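Local structure of exodeoxyribonuclease (Neisseria meningitidis, 2JC5) at residues W58-V69 / F89-R97. The protein acts as an apurinic/apyrimidinic endonuclease in DNA repair, probably using magnesium or manganese ions, and may also have 3'-5' exonuclease activity. Numbering follows the deposited sequence.
Sequences WHCAEKRGYSGV and FDREGRFVR
Ser67 OG donates a hydrogen bond to Glu92 O (2.6 Å) in the buried, close-packed part of the contact, its hydroxyl turned away from the backbone N (chi1 -172°). There the turn Asp90-Gly93 lies against the hairpin loop that joins strands 55-59 and 69-73. Gly93 has positive phi, and its CA rests over one face of the His59 ring, 4.1 Å from the centroid; a water here bonds Asp90 OD1 and Arg94 N. Beyond it, Val69 CG2 meets Val96 CG2 at 3.7 Å. Strand 55-59 is the edge of one sheet, with 69-73 beside it, and strand 95-100 belongs to the other, so in this DNase I-like α/β sandwich the contact bridges both sheets at the active-site end, Ser67 also touching the predicted active-site Tyr109. Arg94 is extended: NE donates in-plane to the anti lone pair of Glu92 OE1 (2.8 Å), and NH1 binds Tyr109 O. Tyr66 OH lies at the guanidinium edge and takes a weak hydrogen bond from NH2, which also bonds weakly to Glu92 OE1. The other side is exposed and looser. Glu62 N bonds Arg91 O almost straight (171°), yet their side chains cross with alternate conformers, their exact contact doubtful. Waters link Cys60 O to Asp90 O, and Lys63 N to Arg91 O.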
loop_
_atom_site.group_PDB
_atom_site.type_symbol
_atom_site.label_atom_id
_atom_site.label_comp_id
_atom_site.label_asym_id
_atom_site.label_seq_id
_atom_site.Cartn_x
_atom_site.Cartn_y
_atom_site.Cartn_z
ATOM N N TRP A 58 4.758 -13.164 2.927
ATOM C CA TRP A 58 4.460 -12.183 3.956
ATOM C C TRP A 58 5.688 -11.876 4.802
ATOM O O TRP A 58 6.661 -12.665 4.858
ATOM C CB TRP A 58 3.303 -12.659 4.846
ATOM C CG TRP A 58 3.556 -14.003 5.435
ATOM C CD1 TRP A 58 4.259 -14.288 6.572
ATOM C CD2 TRP A 58 3.148 -15.265 4.892
ATOM N NE1 TRP A 58 4.303 -15.641 6.770
ATOM C CE2 TRP A 58 3.634 -16.265 5.752
ATOM C CE3 TRP A 58 2.420 -15.646 3.761
ATOM C CZ2 TRP A 58 3.431 -17.618 5.514
ATOM C CZ3 TRP A 58 2.222 -17.005 3.522
ATOM C CH2 TRP A 58 2.719 -17.965 4.395
ATOM N N HIS A 59 5.634 -10.708 5.441
ATOM C CA HIS A 59 6.617 -10.338 6.453
ATOM C C HIS A 59 5.834 -9.866 7.663
ATOM O O HIS A 59 5.195 -8.815 7.605
ATOM C CB HIS A 59 7.569 -9.237 5.993
ATOM C CG HIS A 59 8.795 -9.118 6.854
ATOM N ND1 HIS A 59 9.782 -8.182 6.639
ATOM C CD2 HIS A 59 9.179 -9.820 7.942
ATOM C CE1 HIS A 59 10.732 -8.336 7.543
ATOM N NE2 HIS A 59 10.403 -9.340 8.332
ATOM N N CYS A 60 5.897 -10.645 8.737
ATOM C CA CYS A 60 5.178 -10.341 9.964
ATOM C C CYS A 60 6.096 -9.632 10.948
ATOM O O CYS A 60 7.333 -9.680 10.820
ATOM C CB CYS A 60 4.628 -11.622 10.602
ATOM S SG CYS A 60 3.436 -12.499 9.556
ATOM N N ALA A 61 5.485 -8.962 11.921
ATOM C CA ALA A 61 6.228 -8.254 12.974
ATOM C C ALA A 61 6.577 -9.187 14.130
ATOM O O ALA A 61 5.901 -10.182 14.358
ATOM C CB ALA A 61 5.406 -7.107 13.498
ATOM N N GLU A 62 7.596 -8.806 14.892
ATOM C CA GLU A 62 7.973 -9.517 16.118
ATOM C C GLU A 62 6.979 -9.266 17.241
ATOM O O GLU A 62 6.746 -10.154 18.052
ATOM C CB GLU A 62 9.379 -9.105 16.556
ATOM C CG GLU A 62 10.460 -9.546 15.576
ATOM C CD GLU A 62 11.870 -9.164 15.978
ATOM O OE1 GLU A 62 12.054 -8.361 16.922
ATOM O OE2 GLU A 62 12.801 -9.674 15.309
ATOM N N LYS A 63 6.401 -8.068 17.298
ATOM C CA LYS A 63 5.343 -7.754 18.271
ATOM C C LYS A 63 4.035 -8.447 17.871
ATOM O O LYS A 63 3.728 -8.557 16.688
ATOM C CB LYS A 63 5.094 -6.235 18.354
ATOM C CG LYS A 63 6.222 -5.396 18.979
ATOM C CD LYS A 63 5.996 -3.889 18.746
ATOM C CE LYS A 63 7.007 -3.011 19.494
ATOM N NZ LYS A 63 6.761 -1.554 19.323
ATOM N N ARG A 64 3.265 -8.891 18.854
ATOM C CA ARG A 64 1.962 -9.513 18.613
ATOM C C ARG A 64 0.919 -8.499 18.140
ATOM O O ARG A 64 0.826 -7.376 18.634
ATOM C CB ARG A 64 1.412 -10.172 19.887
ATOM C CG ARG A 64 2.135 -11.406 20.352
ATOM C CD ARG A 64 1.391 -12.061 21.536
ATOM N NE ARG A 64 2.256 -12.955 22.308
ATOM N N GLY A 65 0.090 -8.929 17.204
ATOM C CA GLY A 65 -1.064 -8.155 16.785
ATOM C C GLY A 65 -0.722 -6.847 16.125
ATOM O O GLY A 65 -1.456 -5.859 16.280
ATOM N N TYR A 66 0.370 -6.842 15.360
ATOM C CA TYR A 66 0.956 -5.591 14.906
ATOM C C TYR A 66 1.427 -5.677 13.478
ATOM O O TYR A 66 2.151 -6.602 13.118
ATOM C CB TYR A 66 2.153 -5.277 15.796
ATOM C CG TYR A 66 2.862 -3.985 15.517
ATOM C CD1 TYR A 66 2.197 -2.785 15.550
ATOM C CD2 TYR A 66 4.221 -3.965 15.237
ATOM C CE1 TYR A 66 2.850 -1.609 15.322
ATOM C CE2 TYR A 66 4.883 -2.799 15.002
ATOM C CZ TYR A 66 4.208 -1.619 15.041
ATOM O OH TYR A 66 4.891 -0.431 14.834
ATOM N N SER A 67 1.051 -4.690 12.671
ATOM C CA SER A 67 1.710 -4.470 11.380
ATOM C C SER A 67 1.692 -5.741 10.518
ATOM O O SER A 67 0.716 -6.505 10.579
ATOM C CB SER A 67 3.114 -3.880 11.641
ATOM O OG SER A 67 3.749 -3.463 10.455
ATOM N N GLY A 68 2.720 -5.956 9.701
ATOM C CA GLY A 68 2.763 -7.109 8.805
ATOM C C GLY A 68 2.186 -6.756 7.441
ATOM O O GLY A 68 1.203 -6.017 7.324
ATOM N N VAL A 69 2.822 -7.281 6.405
ATOM C CA VAL A 69 2.364 -7.119 5.037
ATOM C C VAL A 69 2.464 -8.437 4.297
ATOM O O VAL A 69 3.196 -9.359 4.703
ATOM C CB VAL A 69 3.201 -6.038 4.273
ATOM C CG1 VAL A 69 3.091 -4.648 4.928
ATOM C CG2 VAL A 69 4.647 -6.463 4.175
ATOM N N PHE A 89 13.393 -1.655 11.005
ATOM C CA PHE A 89 12.104 -1.600 10.341
ATOM C C PHE A 89 11.591 -3.002 10.052
ATOM O O PHE A 89 10.387 -3.261 10.143
ATOM C CB PHE A 89 12.223 -0.794 9.048
ATOM C CG PHE A 89 12.825 0.587 9.239
ATOM C CD1 PHE A 89 12.340 1.449 10.208
ATOM C CD2 PHE A 89 13.854 1.026 8.429
ATOM C CE1 PHE A 89 12.909 2.726 10.385
ATOM C CE2 PHE A 89 14.411 2.300 8.599
ATOM C CZ PHE A 89 13.932 3.130 9.572
ATOM N N ASP A 90 12.498 -3.912 9.697
ATOM C CA ASP A 90 12.109 -5.281 9.409
ATOM C C ASP A 90 11.530 -6.024 10.603
ATOM O O ASP A 90 10.689 -6.908 10.405
ATOM C CB ASP A 90 13.264 -6.065 8.791
ATOM C CG ASP A 90 13.530 -5.668 7.360
ATOM O OD1 ASP A 90 12.649 -5.043 6.718
ATOM O OD2 ASP A 90 14.632 -5.985 6.870
ATOM N N ARG A 91 11.912 -5.639 11.826
ATOM C CA ARG A 91 11.301 -6.227 13.011
ATOM C C ARG A 91 9.811 -5.905 13.056
ATOM O O ARG A 91 9.080 -6.521 13.807
ATOM C CB ARG A 91 12.003 -5.809 14.295
ATOM C CG ARG A 91 13.304 -6.556 14.499
ATOM C CD ARG A 91 14.030 -6.127 15.758
ATOM N NE ARG A 91 15.448 -6.436 15.665
ATOM C CZ ARG A 91 12.718 -2.734 16.174
ATOM N NH1 ARG A 91 11.580 -2.068 16.348
ATOM N NH2 ARG A 91 13.876 -2.089 16.230
ATOM N N GLU A 92 9.373 -4.912 12.272
ATOM C CA GLU A 92 7.972 -4.501 12.258
ATOM C C GLU A 92 7.159 -5.038 11.084
ATOM O O GLU A 92 5.955 -4.777 11.024
ATOM C CB GLU A 92 7.900 -2.973 12.287
ATOM C CG GLU A 92 8.614 -2.374 13.533
ATOM C CD GLU A 92 8.442 -0.875 13.730
ATOM O OE1 GLU A 92 7.851 -0.186 12.864
ATOM O OE2 GLU A 92 8.922 -0.374 14.794
ATOM N N GLY A 93 7.777 -5.775 10.164
ATOM C CA GLY A 93 7.007 -6.399 9.065
ATOM C C GLY A 93 6.348 -5.407 8.122
ATOM O O GLY A 93 5.120 -5.295 8.073
ATOM N N ARG A 94 7.167 -4.693 7.358
ATOM C CA ARG A 94 6.680 -3.565 6.563
ATOM C C ARG A 94 6.949 -3.620 5.062
ATOM O O ARG A 94 6.463 -2.763 4.356
ATOM C CB ARG A 94 7.259 -2.273 7.140
ATOM C CG ARG A 94 6.770 -1.986 8.539
ATOM C CD ARG A 94 7.237 -0.651 9.060
ATOM N NE ARG A 94 6.659 -0.386 10.368
ATOM C CZ ARG A 94 5.423 0.033 10.595
ATOM N NH1 ARG A 94 4.616 0.320 9.591
ATOM N NH2 ARG A 94 4.985 0.193 11.843
ATOM N N PHE A 95 7.656 -4.637 4.564
ATOM C CA PHE A 95 8.065 -4.663 3.148
ATOM C C PHE A 95 8.204 -6.080 2.635
ATOM O O PHE A 95 8.947 -6.886 3.212
ATOM C CB PHE A 95 9.402 -3.926 3.019
ATOM C CG PHE A 95 9.969 -3.875 1.619
ATOM C CD1 PHE A 95 10.642 -4.956 1.086
ATOM C CD2 PHE A 95 9.864 -2.716 0.851
ATOM C CE1 PHE A 95 11.172 -4.897 -0.221
ATOM C CE2 PHE A 95 10.401 -2.657 -0.443
ATOM C CZ PHE A 95 11.059 -3.753 -0.963
ATOM N N VAL A 96 7.477 -6.379 1.550
ATOM C CA VAL A 96 7.639 -7.634 0.790
ATOM C C VAL A 96 7.668 -7.283 -0.675
ATOM O O VAL A 96 6.884 -6.450 -1.135
ATOM C CB VAL A 96 6.516 -8.654 1.048
ATOM C CG1 VAL A 96 6.558 -9.836 0.034
ATOM C CG2 VAL A 96 6.579 -9.151 2.460
ATOM N N ARG A 97 8.569 -7.917 -1.408
ATOM C CA ARG A 97 8.692 -7.720 -2.852
ATOM C C ARG A 97 8.602 -9.054 -3.563
ATOM O O ARG A 97 9.315 -9.987 -3.207
ATOM C CB ARG A 97 10.031 -7.080 -3.182
ATOM C CG ARG A 97 10.319 -6.980 -4.666
ATOM C CD ARG A 97 11.607 -6.258 -4.959
ATOM N NE ARG A 97 11.944 -6.339 -6.381
ATOM C CZ ARG A 97 12.841 -5.578 -7.002
ATOM N NH1 ARG A 97 13.520 -4.643 -6.363
ATOM N NH2 ARG A 97 13.045 -5.739 -8.303
HETATM O O HOH W 1 9.841 -5.494 6.477
HETATM O O HOH W 2 9.878 -9.246 11.732
HETATM O O HOH W 3 7.493 -5.603 15.964
#